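Local coordinates for benzoylformate Decarboxylase (Polynucleobacter necessarius, PDB 4K9Q), which probably catalyses the thiamine diphosphate-dependent decarboxylation of benzoylformate to benzaldehyde and carbon dioxide, at residues A[17-22]-A[63-68]; A[22-27]-A[39-44]; A[44-49]-A[435-440]; A[67-72]-A[94-99]. One frame throughout, in Å; residues are numbered along the deposited sequence.

Contact 1: A[17-22]-A[63-68]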
# COMPACT_ATOMS: atom_id res chain seq x y z
N VAL A 17 21.28 -17.67 14.09
CA VAL A 17 21.21 -16.22 13.91
C VAL A 17 21.31 -15.61 15.31
O VAL A 17 20.30 -15.46 16.00
CB VAL A 17 19.88 -15.84 13.22
CG1 VAL A 17 19.74 -14.32 13.09
CG2 VAL A 17 19.82 -16.50 11.83
N THR A 18 22.52 -15.28 15.73
CA THR A 18 22.74 -14.89 17.12
C THR A 18 23.39 -13.51 17.28
O THR A 18 23.91 -13.18 18.35
CB THR A 18 23.54 -15.96 17.90
OG1 THR A 18 24.84 -16.10 17.33
CG2 THR A 18 22.82 -17.31 17.83
N THR A 19 23.35 -12.72 16.22
CA THR A 19 23.79 -11.33 16.31
C THR A 19 22.62 -10.37 16.10
O THR A 19 21.86 -10.51 15.15
CB THR A 19 24.90 -11.00 15.30
OG1 THR A 19 26.01 -11.89 15.51
CG2 THR A 19 25.38 -9.55 15.50
N VAL A 20 22.51 -9.40 17.00
CA VAL A 20 21.52 -8.34 16.91
C VAL A 20 22.25 -7.00 16.81
O VAL A 20 23.01 -6.64 17.71
CB VAL A 20 20.61 -8.30 18.17
CG1 VAL A 20 19.65 -7.11 18.09
CG2 VAL A 20 19.84 -9.62 18.36
N VAL A 21 22.05 -6.27 15.72
CA VAL A 21 22.54 -4.90 15.66
C VAL A 21 21.36 -3.99 15.97
O VAL A 21 20.26 -4.19 15.45
CB VAL A 21 23.12 -4.55 14.27
CG1 VAL A 21 23.83 -3.20 14.33
CG2 VAL A 21 24.07 -5.64 13.78
N GLY A 22 21.54 -3.02 16.86
CA GLY A 22 20.38 -2.29 17.33
C GLY A 22 20.66 -0.87 17.78
O GLY A 22 21.80 -0.46 18.00
N LYS A 63 24.46 -15.33 6.02
CA LYS A 63 23.29 -15.72 6.78
C LYS A 63 22.68 -14.46 7.38
O LYS A 63 23.30 -13.39 7.35
CB LYS A 63 23.66 -16.72 7.88
CG LYS A 63 24.59 -16.20 8.93
CD LYS A 63 24.79 -17.27 9.99
CE LYS A 63 25.78 -16.84 11.03
NZ LYS A 63 25.90 -17.89 12.10
N PRO A 64 21.45 -14.58 7.89
CA PRO A 64 20.77 -13.39 8.40
C PRO A 64 21.44 -12.80 9.64
O PRO A 64 22.13 -13.49 10.40
CB PRO A 64 19.38 -13.91 8.75
CG PRO A 64 19.19 -15.13 7.88
CD PRO A 64 20.56 -15.75 7.83
N VAL A 65 21.23 -11.51 9.82
CA VAL A 65 21.56 -10.81 11.05
C VAL A 65 20.27 -10.11 11.46
O VAL A 65 19.49 -9.69 10.60
CB VAL A 65 22.68 -9.78 10.82
CG1 VAL A 65 22.87 -8.91 12.07
CG2 VAL A 65 23.99 -10.49 10.45
N ILE A 66 20.00 -10.01 12.76
CA ILE A 66 18.82 -9.31 13.23
C ILE A 66 19.12 -7.84 13.46
O ILE A 66 20.14 -7.49 14.05
CB ILE A 66 18.28 -9.92 14.53
CG1 ILE A 66 17.74 -11.33 14.26
CG2 ILE A 66 17.19 -9.04 15.11
CD1 ILE A 66 17.37 -12.06 15.50
N VAL A 67 18.24 -6.98 12.95
CA VAL A 67 18.24 -5.56 13.25
C VAL A 67 17.11 -5.34 14.27
O VAL A 67 16.01 -5.85 14.09
CB VAL A 67 17.99 -4.73 11.97
CG1 VAL A 67 17.59 -3.29 12.30
CG2 VAL A 67 19.23 -4.75 11.07
N ASN A 68 17.39 -4.61 15.34
CA ASN A 68 16.36 -4.30 16.33
C ASN A 68 16.33 -2.79 16.52
O ASN A 68 17.28 -2.21 17.06
CB ASN A 68 16.63 -5.02 17.65
CG ASN A 68 15.50 -4.87 18.65
OD1 ASN A 68 15.72 -4.45 19.79
ND2 ASN A 68 14.28 -5.22 18.25
O HOH W 1 23.35 -13.34 13.02

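Contact 2: A[22-27]-A[39-44]. With TPP (thiamine diphosphate), chain D.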
# COMPACT_ATOMS: atom_id res chain seq x y z
N GLY A 22 21.54 -3.02 16.86
CA GLY A 22 20.38 -2.29 17.33
C GLY A 22 20.66 -0.87 17.78
O GLY A 22 21.80 -0.46 18.00
N ASN A 23 19.58 -0.11 17.89
CA ASN A 23 19.56 1.11 18.66
C ASN A 23 18.29 1.02 19.49
O ASN A 23 17.18 0.96 18.94
CB ASN A 23 19.55 2.33 17.74
CG ASN A 23 19.47 3.64 18.52
OD1 ASN A 23 18.39 4.21 18.68
ND2 ASN A 23 20.61 4.11 19.00
N PRO A 24 18.44 0.94 20.83
CA PRO A 24 17.31 0.55 21.68
C PRO A 24 16.29 1.66 21.93
O PRO A 24 16.61 2.85 21.80
CB PRO A 24 18.00 0.14 22.99
CG PRO A 24 19.22 1.01 23.04
CD PRO A 24 19.68 1.12 21.60
N GLY A 25 15.07 1.26 22.29
CA GLY A 25 14.03 2.18 22.73
C GLY A 25 13.16 1.44 23.73
O GLY A 25 13.36 0.26 23.98
N SER A 26 12.17 2.13 24.29
CA SER A 26 11.35 1.56 25.35
C SER A 26 10.60 0.33 24.88
O SER A 26 10.42 -0.63 25.64
CB SER A 26 10.36 2.60 25.90
OG SER A 26 9.39 2.93 24.92
N THR A 27 10.16 0.35 23.63
CA THR A 27 9.34 -0.74 23.08
C THR A 27 10.15 -1.99 22.72
O THR A 27 9.58 -3.02 22.36
CB THR A 27 8.54 -0.25 21.85
OG1 THR A 27 9.43 0.39 20.94
CG2 THR A 27 7.48 0.74 22.28
N PHE A 39 24.52 -14.57 22.65
CA PHE A 39 24.19 -13.70 21.53
C PHE A 39 25.09 -12.47 21.65
O PHE A 39 25.64 -12.20 22.72
CB PHE A 39 22.73 -13.27 21.59
CG PHE A 39 21.76 -14.31 21.09
CD1 PHE A 39 21.68 -15.55 21.71
CD2 PHE A 39 20.93 -14.04 20.02
CE1 PHE A 39 20.81 -16.50 21.26
CE2 PHE A 39 20.05 -14.99 19.56
CZ PHE A 39 19.98 -16.22 20.18
N ASN A 40 25.24 -11.74 20.55
CA ASN A 40 25.99 -10.48 20.56
C ASN A 40 25.06 -9.34 20.19
O ASN A 40 24.37 -9.41 19.18
CB ASN A 40 27.14 -10.53 19.56
CG ASN A 40 28.34 -11.29 20.09
OD1 ASN A 40 28.59 -11.32 21.30
ND2 ASN A 40 29.10 -11.90 19.19
N TYR A 41 25.03 -8.30 21.01
CA TYR A 41 24.30 -7.07 20.68
C TYR A 41 25.32 -6.02 20.30
O TYR A 41 26.28 -5.77 21.05
CB TYR A 41 23.48 -6.59 21.87
CG TYR A 41 22.62 -5.38 21.56
CD1 TYR A 41 23.12 -4.09 21.68
CD2 TYR A 41 21.30 -5.53 21.14
CE1 TYR A 41 22.35 -2.99 21.40
CE2 TYR A 41 20.50 -4.43 20.87
CZ TYR A 41 21.04 -3.16 21.00
OH TYR A 41 20.26 -2.06 20.72
N VAL A 42 25.10 -5.40 19.15
CA VAL A 42 25.99 -4.36 18.65
C VAL A 42 25.23 -3.04 18.56
O VAL A 42 24.34 -2.87 17.72
CB VAL A 42 26.54 -4.71 17.24
CG1 VAL A 42 27.40 -3.56 16.69
CG2 VAL A 42 27.34 -6.00 17.29
N LEU A 43 25.60 -2.09 19.43
CA LEU A 43 24.95 -0.78 19.45
C LEU A 43 25.47 0.09 18.32
O LEU A 43 26.68 0.17 18.10
CB LEU A 43 25.22 -0.07 20.78
CG LEU A 43 24.71 1.37 20.88
CD1 LEU A 43 23.17 1.43 20.88
CD2 LEU A 43 25.30 2.08 22.11
N ALA A 44 24.55 0.75 17.62
CA ALA A 44 24.93 1.90 16.81
C ALA A 44 24.05 3.10 17.17
O ALA A 44 22.93 2.94 17.68
CB ALA A 44 24.85 1.58 15.32
N1' TPP D . 15.65 6.05 18.09
C2' TPP D . 14.83 7.09 17.66
CM2 TPP D . 14.96 7.62 16.27
N3' TPP D . 13.89 7.64 18.51
C4' TPP D . 13.75 7.16 19.79
N4' TPP D . 12.82 7.68 20.59
C5' TPP D . 14.59 6.14 20.24
C6' TPP D . 15.53 5.57 19.39
C7' TPP D . 14.44 5.61 21.64
N3 TPP D . 14.88 6.48 22.72
C2 TPP D . 14.03 7.24 23.52
S1 TPP D . 14.79 8.09 24.66
C5 TPP D . 16.22 7.51 24.20
C4 TPP D . 16.17 6.62 23.13
CM4 TPP D . 17.35 5.93 22.49
C6 TPP D . 17.41 7.96 25.00
C7 TPP D . 17.69 9.45 24.96
O7 TPP D . 18.96 9.60 25.54
PA TPP D . 19.62 11.05 25.78
O1A TPP D . 19.35 11.91 24.58
O2A TPP D . 21.08 10.92 26.05
O3A TPP D . 18.74 11.68 26.97
PB TPP D . 18.73 11.28 28.53
O1B TPP D . 17.58 10.34 28.71
O2B TPP D . 18.51 12.56 29.29
O3B TPP D . 20.01 10.60 28.92

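Contact 3: A[44-49]-A[435-440]. With TPP (thiamine diphosphate), chain D.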
# COMPACT_ATOMS: atom_id res chain seq x y z
N ALA A 44 24.55 0.75 17.62
CA ALA A 44 24.93 1.90 16.81
C ALA A 44 24.05 3.10 17.17
O ALA A 44 22.93 2.94 17.68
CB ALA A 44 24.85 1.58 15.32
N LEU A 45 24.57 4.30 16.93
CA LEU A 45 23.96 5.53 17.44
C LEU A 45 22.81 6.06 16.60
O LEU A 45 22.09 6.94 17.07
CB LEU A 45 25.01 6.64 17.55
CG LEU A 45 26.18 6.40 18.51
CD1 LEU A 45 27.18 7.52 18.33
CD2 LEU A 45 25.69 6.31 19.95
N GLN A 46 22.66 5.57 15.37
CA GLN A 46 21.57 6.02 14.51
C GLN A 46 21.19 4.86 13.59
O GLN A 46 22.04 4.02 13.27
CB GLN A 46 21.99 7.26 13.70
CG GLN A 46 20.83 8.14 13.23
CD GLN A 46 20.41 7.85 11.80
OE1 GLN A 46 20.94 6.94 11.15
NE2 GLN A 46 19.47 8.65 11.29
N GLU A 47 19.92 4.78 13.20
CA GLU A 47 19.40 3.56 12.59
C GLU A 47 19.88 3.27 11.16
O GLU A 47 19.88 2.12 10.75
CB GLU A 47 17.87 3.52 12.70
CG GLU A 47 17.38 3.46 14.14
CD GLU A 47 17.24 4.83 14.81
OE1 GLU A 47 17.70 5.85 14.24
OE2 GLU A 47 16.68 4.87 15.94
N ALA A 48 20.29 4.29 10.41
CA ALA A 48 20.89 4.01 9.11
C ALA A 48 22.15 3.18 9.34
O ALA A 48 22.41 2.22 8.60
CB ALA A 48 21.22 5.31 8.37
N SER A 49 22.94 3.53 10.36
CA SER A 49 24.15 2.76 10.65
C SER A 49 23.81 1.35 11.13
O SER A 49 24.47 0.39 10.76
CB SER A 49 25.04 3.48 11.66
OG SER A 49 25.73 4.57 11.04
N SER A 435 26.39 8.94 7.42
CA SER A 435 26.29 7.99 8.51
C SER A 435 27.56 8.02 9.35
O SER A 435 28.06 7.00 9.78
CB SER A 435 26.05 6.58 7.98
OG SER A 435 24.80 6.51 7.32
N VAL A 436 28.06 9.24 9.57
CA VAL A 436 29.30 9.45 10.30
C VAL A 436 29.28 8.76 11.67
O VAL A 436 30.33 8.33 12.18
CB VAL A 436 29.59 10.98 10.41
CG1 VAL A 436 28.59 11.67 11.32
CG2 VAL A 436 31.01 11.22 10.86
N GLN A 437 28.09 8.62 12.26
CA GLN A 437 27.97 8.04 13.60
C GLN A 437 28.46 6.59 13.65
O GLN A 437 28.80 6.08 14.73
CB GLN A 437 26.53 8.11 14.12
CG GLN A 437 25.92 9.50 14.08
CD GLN A 437 25.10 9.72 12.83
OE1 GLN A 437 25.42 9.20 11.78
NE2 GLN A 437 24.02 10.50 12.95
N GLY A 438 28.49 5.93 12.50
CA GLY A 438 28.95 4.55 12.41
C GLY A 438 30.34 4.35 12.99
O GLY A 438 30.67 3.27 13.48
N ILE A 439 31.17 5.39 12.92
CA ILE A 439 32.53 5.31 13.46
C ILE A 439 32.53 4.85 14.92
O ILE A 439 33.38 4.05 15.33
CB ILE A 439 33.24 6.68 13.36
CG1 ILE A 439 33.36 7.10 11.89
CG2 ILE A 439 34.62 6.61 14.00
CD1 ILE A 439 33.90 8.51 11.71
N TYR A 440 31.56 5.34 15.68
CA TYR A 440 31.45 4.99 17.09
C TYR A 440 31.41 3.48 17.29
O TYR A 440 32.05 2.94 18.19
CB TYR A 440 30.21 5.64 17.70
CG TYR A 440 30.08 5.42 19.19
CD1 TYR A 440 30.95 6.03 20.08
CD2 TYR A 440 29.07 4.61 19.70
CE1 TYR A 440 30.83 5.84 21.45
CE2 TYR A 440 28.94 4.41 21.07
CZ TYR A 440 29.82 5.02 21.94
OH TYR A 440 29.66 4.80 23.29
N1' TPP D . 15.65 6.05 18.09
C2' TPP D . 14.83 7.09 17.66
CM2 TPP D . 14.96 7.62 16.27
N3' TPP D . 13.89 7.64 18.51
C4' TPP D . 13.75 7.16 19.79
N4' TPP D . 12.82 7.68 20.59
C5' TPP D . 14.59 6.14 20.24
C6' TPP D . 15.53 5.57 19.39
C7' TPP D . 14.44 5.61 21.64
N3 TPP D . 14.88 6.48 22.72
C2 TPP D . 14.03 7.24 23.52
S1 TPP D . 14.79 8.09 24.66
C5 TPP D . 16.22 7.51 24.20
C4 TPP D . 16.17 6.62 23.13
CM4 TPP D . 17.35 5.93 22.49
C6 TPP D . 17.41 7.96 25.00
C7 TPP D . 17.69 9.45 24.96
O7 TPP D . 18.96 9.60 25.54
PA TPP D . 19.62 11.05 25.78
O1A TPP D . 19.35 11.91 24.58
O2A TPP D . 21.08 10.92 26.05
O3A TPP D . 18.74 11.68 26.97
PB TPP D . 18.73 11.28 28.53
O1B TPP D . 17.58 10.34 28.71
O2B TPP D . 18.51 12.56 29.29
O3B TPP D . 20.01 10.60 28.92
O HOH W 2 27.22 4.09 15.84
O HOH W 3 24.11 6.73 10.94

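Contact 4: A[67-72]-A[94-99]. With TPP (thiamine diphosphate), chain D.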
# COMPACT_ATOMS: atom_id res chain seq x y z
N VAL A 67 18.24 -6.98 12.95
CA VAL A 67 18.24 -5.56 13.25
C VAL A 67 17.11 -5.34 14.27
O VAL A 67 16.01 -5.85 14.09
CB VAL A 67 17.99 -4.73 11.97
CG1 VAL A 67 17.59 -3.29 12.30
CG2 VAL A 67 19.23 -4.75 11.07
N ASN A 68 17.39 -4.61 15.34
CA ASN A 68 16.36 -4.30 16.33
C ASN A 68 16.33 -2.79 16.52
O ASN A 68 17.28 -2.21 17.06
CB ASN A 68 16.63 -5.02 17.65
CG ASN A 68 15.50 -4.87 18.65
OD1 ASN A 68 15.72 -4.45 19.79
ND2 ASN A 68 14.28 -5.22 18.25
N ILE A 69 15.26 -2.15 16.06
CA ILE A 69 15.15 -0.70 16.14
C ILE A 69 13.82 -0.27 16.73
O ILE A 69 12.94 -1.09 16.98
CB ILE A 69 15.43 -0.04 14.77
CG1 ILE A 69 14.42 -0.53 13.72
CG2 ILE A 69 16.87 -0.31 14.33
CD1 ILE A 69 14.80 -0.10 12.30
N HIS A 70 13.69 1.03 16.96
CA HIS A 70 12.63 1.54 17.83
C HIS A 70 11.42 2.03 17.05
O HIS A 70 11.40 3.16 16.58
CB HIS A 70 13.16 2.67 18.69
CG HIS A 70 12.13 3.27 19.60
ND1 HIS A 70 11.44 2.52 20.53
CD2 HIS A 70 11.69 4.54 19.73
CE1 HIS A 70 10.62 3.31 21.20
NE2 HIS A 70 10.75 4.54 20.74
N THR A 71 10.41 1.17 16.95
CA THR A 71 9.12 1.51 16.36
C THR A 71 9.24 2.29 15.03
O THR A 71 10.17 2.05 14.25
CB THR A 71 8.18 2.15 17.43
OG1 THR A 71 6.86 2.32 16.90
CG2 THR A 71 8.72 3.48 17.97
N GLY A 72 8.28 3.16 14.73
CA GLY A 72 8.26 3.85 13.44
C GLY A 72 9.38 4.86 13.31
O GLY A 72 9.87 5.12 12.21
N ILE A 94 14.63 -7.53 9.84
CA ILE A 94 14.43 -6.23 10.47
C ILE A 94 13.32 -6.33 11.50
O ILE A 94 12.18 -6.67 11.16
CB ILE A 94 14.05 -5.13 9.46
CG1 ILE A 94 15.01 -5.09 8.25
CG2 ILE A 94 13.97 -3.78 10.18
CD1 ILE A 94 16.45 -4.80 8.57
N THR A 95 13.63 -6.06 12.76
CA THR A 95 12.59 -6.06 13.78
C THR A 95 12.47 -4.68 14.41
O THR A 95 13.47 -4.01 14.64
CB THR A 95 12.84 -7.11 14.88
OG1 THR A 95 13.95 -6.72 15.70
CG2 THR A 95 13.14 -8.46 14.25
N ALA A 96 11.24 -4.25 14.65
CA ALA A 96 11.03 -3.02 15.41
C ALA A 96 9.99 -3.28 16.49
O ALA A 96 8.97 -3.92 16.23
CB ALA A 96 10.55 -1.90 14.50
N GLY A 97 10.25 -2.80 17.70
CA GLY A 97 9.25 -2.86 18.74
C GLY A 97 8.03 -2.06 18.33
O GLY A 97 8.11 -1.14 17.51
N GLN A 98 6.90 -2.42 18.90
CA GLN A 98 5.62 -1.76 18.67
C GLN A 98 5.01 -1.49 20.04
O GLN A 98 5.37 -2.16 21.03
CB GLN A 98 4.73 -2.70 17.86
CG GLN A 98 3.25 -2.28 17.69
CD GLN A 98 3.09 -0.98 16.91
OE1 GLN A 98 3.42 0.10 17.41
NE2 GLN A 98 2.59 -1.07 15.67
N GLN A 99 4.12 -0.51 20.12
CA GLN A 99 3.42 -0.22 21.38
C GLN A 99 2.67 -1.45 21.86
O GLN A 99 2.35 -2.35 21.08
CB GLN A 99 2.48 0.98 21.23
CG GLN A 99 3.08 2.30 21.73
CD GLN A 99 3.15 2.38 23.26
OE1 GLN A 99 3.05 1.36 23.96
NE2 GLN A 99 3.32 3.59 23.78
N1' TPP D . 15.65 6.05 18.09
C2' TPP D . 14.83 7.09 17.66
CM2 TPP D . 14.96 7.62 16.27
N3' TPP D . 13.89 7.64 18.51
C4' TPP D . 13.75 7.16 19.79
N4' TPP D . 12.82 7.68 20.59
C5' TPP D . 14.59 6.14 20.24
C6' TPP D . 15.53 5.57 19.39
C7' TPP D . 14.44 5.61 21.64
N3 TPP D . 14.88 6.48 22.72
C2 TPP D . 14.03 7.24 23.52
S1 TPP D . 14.79 8.09 24.66
C5 TPP D . 16.22 7.51 24.20
C4 TPP D . 16.17 6.62 23.13
CM4 TPP D . 17.35 5.93 22.49
C6 TPP D . 17.41 7.96 25.00
C7 TPP D . 17.69 9.45 24.96
O7 TPP D . 18.96 9.60 25.54
PA TPP D . 19.62 11.05 25.78
O1A TPP D . 19.35 11.91 24.58
O2A TPP D . 21.08 10.92 26.05
O3A TPP D . 18.74 11.68 26.97
PB TPP D . 18.73 11.28 28.53
O1B TPP D . 17.58 10.34 28.71
O2B TPP D . 18.51 12.56 29.29
O3B TPP D . 20.01 10.60 28.92

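Contact 1: A[17-22]-A[63-68]
Val17 and Ile66 meet at about a right angle, the CG1 branch of the valine standing 3.8 Å from CG1 of the isoleucine. The valine torsion explains the fit: CG1 is anti to the backbone N (chi1 176°), which leaves CG2 beside that N and directed at the Pro64 ring, with Val17 CG2 4.0 Å from Pro64 CB. CG1 of Val17 also touches the carbonyl oxygen of Pro64. Val20 likewise uses both branches further along, its CG2 touching CB of Ile66 while its CG1 comes within 3.7 Å of CB of Asn68; Val20, Ile66 and Asn68 share one face of the sheet. Val21 and Val67 occupy the other face, where Val21 CG2 lies 3.9 Å from CG1 of Val65.

The backbones beneath these side chains are the parallel strands 19-22 and 66-69, neighbours in the parallel sheet of the N-terminal thiamine diphosphate-binding domain. In this parallel ladder Ile66 bonds to the residues on either side of Val20: Ile66 N donates to Thr19 O, and Val21 N donates to Ile66 O at 2.8 Å. The next rung runs from Asn68 N to Val21 O, 2.9 Å. Where the strands part toward Val17, a water takes over, accepting from Thr19 N and donating to Pro64 O at 2.9 Å. Ala54 of helix 47-61 packs on both Val21 and Val67, whereas Tyr143 of helix 135-147 rests on Val17 and Pro64.

Contact 2: A[22-27]-A[39-44]
The Tyr41 ring comes obliquely against Gly22, with ring carbon CZ 3.8 Å from Gly22 CA and the hydroxyl end reaching past it. Tyr41 OH lies 3.2 Å from Gly22 C and also touches CD of the Pro24 ring. That ring takes a second partner at the same atom: Leu43 meets it at about a right angle, and the distance from Leu43 CD1 to Pro24 CD is 3.6 Å. All this happens at an outer strand of the parallel sheet in the N-terminal thiamine diphosphate-binding domain, where strand 40-43 pairs with strand 19-22, here at the C-terminal end of the latter. In Tyr41 CG is anti to the backbone N (chi1 -176°), which starts the side chain off toward Gly22.

Beyond Gly22 the chain leaves the sheet and passes over the coenzyme, a common use of the loop at the C-terminal end of a parallel strand. Pro24 O is 3.2 Å from the thiazolium methyl CM4, and Gly25 CA packs on the bridging carbon C7' of the coenzyme. The second subunit, which grips this coenzyme through Ser375 and Gly460 among others, lays Pro475 on Tyr41 and Gly476 on Pro24 and Leu43. Two backbone bonds close the pairing: Gly22 N donates to Val42 O at 2.9 Å, and Ala44 N donates to Gly22 O with an N-H...O angle of 167°.

Contact 3: A[44-49]-A[435-440]
Leu45 and Tyr440 are set at about a right angle, the leucine branches meeting CB and the CD2 and CE2 atoms of the tyrosine obliquely. Leu45 CD1 sits 3.6 Å from Tyr440 CB, Leu45 CG lies 3.6 Å from Tyr440 CD2, and Leu45 CD2 approaches CE2. The hydroxyl of Tyr440 is engaged elsewhere, with Pro480 O of the second subunit. Beside this pair Gln46 and Gln437 bring their amides nearly parallel, the planes only 14° apart, although the contact itself is made by Gln46 CB, 3.9 Å from Gln437 NE2. That amide nitrogen donates to Gln433 O of the second subunit.

Gln46 is the N-cap of helix 47-61: its chain bends at chi2 (-97°), and OE1 accepts from Ala48 N, which stands above the carbonyl plane, at 2.8 Å. The helix start belongs to the N-terminal coenzyme-binding domain and residues 435-440 to the C-terminal one, making this a seam between the two domains within one chain.

Further into the helix Ser49 packs on Gly438, with OG 3.5 Å from Gly438 CA. Water bridges the seam as well. One molecule accepts from Leu45 N and donates to Gln437 O at 2.8 Å; another lies close to Ser49 OG, Gln437 OE1 and Gln46 OE1. Between the capping residue and Ala48, Glu47 turns to the coenzyme instead, placing OE2 2.7 Å from N1' of the aminopyrimidine, probably in the role of the glutamate that faces N1' in other thiamine diphosphate enzymes.

Contact 4: A[67-72]-A[94-99]
Thr95 sets its OG1 in the crowded position between its own backbone N and carbonyl carbon (chi1 71°), which carries the hydroxyl to the carbonyl of Val67. Thr95 OG1 donates to Val67 O at 2.8 Å, and Thr95 N donates to the same oxygen at 2.7 Å, so one residue grips a strand carbonyl twice. Thr95 OG1 in turn accepts from Asn68 ND2 at 3.0 Å, lying close to the amide plane of that asparagine. On the other face Ile94 turns CD1 back (chi2 -61°) against Val67, 3.7 Å from its CB, the two side chains side by side and pointing the same way. Ile69 CG1 and Ala96 CB continue this apolar row at 4.2 Å.

Two further bonds prolong the parallel ladder, Ile69 N to Thr95 O and Gly97 N to Ile69 O. Past Ile69 the chain breaks from the sheet. Thr71 has a positive phi (45°), and its CA comes 3.1 Å from Gly97 O in a CA-H...O contact. The imidazole of His70 is enclosed from opposite faces, by Thr71 CG2 over its centre and by C7' of thiamine diphosphate; its CD2 is 3.3 Å from C4' of the aminopyrimidine. Its ND1 is hydrogen-bonded to Glu28.

In the N-terminal coenzyme-binding domain, strand 93-98 has strand 154-159 as its other neighbour, with Phe155 against Ile94 and Ala96. Helix 47-61 covers Val67 and Ile69 through Val50, while Phe31 and Leu32 of helix 29-32 pack on Asn68.

In the fold
From the N terminus, strand 19-22 opens both early loops. Contact 2 closes first, returning the chain at strand 40-43, and it lies wholly within the longer loop that contact 1 closes at strand 66-69. Contact 4 starts on that same strand, sharing Val67 and Asn68 with contact 1, and closes at strand 93-98. Together these three order four neighbouring strands of one parallel sheet. Contact 3 leaves from Ala44, where contact 2 ends, and spans almost four hundred residues; it crosses contact 1 and encloses contact 4, joining the N-terminal coenzyme-binding domain to the C-terminal one. Contacts 2, 3 and 4 all reach the coenzyme and the second subunit.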